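Local coordinates for protein fructokinase (Xylella fastidiosa Temecula1, PDB 3LJS) that probably phosphorylates fructose at the expense of ATP, as a fructokinase of the PfkB carbohydrate kinase family, at residues V42-A47 with A73-V78. Numbering follows the deposited sequence.
Sequences VAVAVA and AEAGVV
The carbonyl O of Ala-43 takes the helical N-H of Ala-47, 3.0 Å from N to O, and also has the methyl CG2 of Val-77 packed against it at 3.7 Å. One turn on, the CB of Ala-47 points toward segment 73-78 and stops 3.2 Å from the carbonyl O of Ala-75, a close methyl-to-carbonyl approach; the backbone C of Gly-76 lies just beyond, and the CA atoms of Ala-47 and Gly-76 are 5.6 Å apart. Gly-76 ends helix 63-75 in a Schellman motif: its positive phi (95°), at which a CB would jam against the carbonyl O of Ala-75, takes the chain out of the helical path, with two bonds reaching back into the last turn, and Val-77 follows against helix 38-49. With CG1 of Val-77 anti to its backbone N (chi1 174°), CG2 is the branch that sits over the hollow formed by Ala-43, Val-44 and Ala-47, 3.8 Å from the CB of Ala-47. In the ribokinase-like fold these two helices precede and follow strand 53-60 of the large central sheet; Val-78 pairs through its backbone with Val-53, and the side chains of Ala-43 and Ala-47 also touch Val-53, while Val-77 reaches Phe-55. Alongside, Val-44 lays CG1 against the CB of Ala-75 at 4.1 Å, and its other methyl leans more loosely toward CG2 of Val-77.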
loop_
_atom_site.group_PDB
_atom_site.type_symbol
_atom_site.label_atom_id
_atom_site.label_comp_id
_atom_site.label_asym_id
_atom_site.label_seq_id
_atom_site.Cartn_x
_atom_site.Cartn_y
_atom_site.Cartn_z
ATOM N N VAL B 42 -0.713 -13.682 -17.559
ATOM C CA VAL B 42 -0.919 -14.306 -18.861
ATOM C C VAL B 42 0.249 -13.977 -19.781
ATOM O O VAL B 42 0.759 -14.849 -20.484
ATOM C CB VAL B 42 -2.241 -13.832 -19.502
ATOM C CG1 VAL B 42 -2.363 -14.386 -20.919
ATOM C CG2 VAL B 42 -3.430 -14.306 -18.651
ATOM N N ALA B 43 0.688 -12.723 -19.752
ATOM C CA ALA B 43 1.794 -12.276 -20.587
ATOM C C ALA B 43 3.078 -13.049 -20.299
ATOM O O ALA B 43 3.771 -13.494 -21.224
ATOM C CB ALA B 43 2.031 -10.773 -20.386
ATOM N N VAL B 44 3.395 -13.213 -19.018
ATOM C CA VAL B 44 4.608 -13.923 -18.640
ATOM C C VAL B 44 4.528 -15.397 -19.011
ATOM O O VAL B 44 5.531 -16.005 -19.392
ATOM C CB VAL B 44 4.896 -13.780 -17.129
ATOM C CG1 VAL B 44 6.109 -14.613 -16.749
ATOM C CG2 VAL B 44 5.151 -12.314 -16.792
ATOM N N ALA B 45 3.337 -15.978 -18.905
ATOM C CA ALA B 45 3.173 -17.385 -19.258
ATOM C C ALA B 45 3.421 -17.567 -20.754
ATOM O O ALA B 45 4.056 -18.534 -21.170
ATOM C CB ALA B 45 1.765 -17.861 -18.895
ATOM N N VAL B 46 2.911 -16.637 -21.559
ATOM C CA VAL B 46 3.087 -16.701 -23.009
ATOM C C VAL B 46 4.563 -16.531 -23.382
ATOM O O VAL B 46 5.080 -17.249 -24.234
ATOM C CB VAL B 46 2.265 -15.596 -23.735
ATOM C CG1 VAL B 46 2.592 -15.589 -25.234
ATOM C CG2 VAL B 46 0.774 -15.834 -23.536
ATOM N N ALA B 47 5.236 -15.583 -22.736
ATOM C CA ALA B 47 6.645 -15.320 -23.019
ATOM C C ALA B 47 7.533 -16.513 -22.663
ATOM O O ALA B 47 8.505 -16.803 -23.352
ATOM C CB ALA B 47 7.105 -14.088 -22.255
ATOM N N ALA B 73 10.642 -7.341 -18.735
ATOM C CA ALA B 73 11.790 -7.374 -19.635
ATOM C C ALA B 73 12.560 -8.689 -19.508
ATOM O O ALA B 73 12.897 -9.315 -20.513
ATOM C CB ALA B 73 12.713 -6.191 -19.345
ATOM N N GLU B 74 12.828 -9.110 -18.275
ATOM C CA GLU B 74 13.564 -10.350 -18.030
ATOM C C GLU B 74 12.824 -11.582 -18.545
ATOM O O GLU B 74 13.449 -12.579 -18.913
ATOM C CB GLU B 74 13.832 -10.528 -16.531
ATOM C CG GLU B 74 14.405 -9.294 -15.852
ATOM C CD GLU B 74 14.635 -9.491 -14.359
ATOM O OE1 GLU B 74 13.782 -10.123 -13.692
ATOM O OE2 GLU B 74 15.667 -8.996 -13.853
ATOM N N ALA B 75 11.494 -11.520 -18.571
ATOM C CA ALA B 75 10.700 -12.656 -19.028
ATOM C C ALA B 75 10.560 -12.715 -20.540
ATOM O O ALA B 75 10.103 -13.716 -21.090
ATOM C CB ALA B 75 9.321 -12.624 -18.384
ATOM N N GLY B 76 10.947 -11.645 -21.216
ATOM C CA GLY B 76 10.830 -11.630 -22.660
ATOM C C GLY B 76 9.544 -10.980 -23.140
ATOM O O GLY B 76 9.194 -11.082 -24.315
ATOM N N VAL B 77 8.827 -10.322 -22.234
ATOM C CA VAL B 77 7.591 -9.629 -22.596
ATOM C C VAL B 77 7.977 -8.269 -23.173
ATOM O O VAL B 77 8.765 -7.542 -22.568
ATOM C CB VAL B 77 6.682 -9.401 -21.354
ATOM C CG1 VAL B 77 5.470 -8.533 -21.729
ATOM C CG2 VAL B 77 6.219 -10.742 -20.793
ATOM N N VAL B 78 7.444 -7.926 -24.343
ATOM C CA VAL B 78 7.753 -6.632 -24.956
ATOM C C VAL B 78 7.159 -5.525 -24.086
ATOM O O VAL B 78 5.989 -5.584 -23.698
ATOM C CB VAL B 78 7.189 -6.540 -26.393
ATOM C CG1 VAL B 78 7.321 -5.119 -26.924
ATOM C CG2 VAL B 78 7.944 -7.505 -27.303
#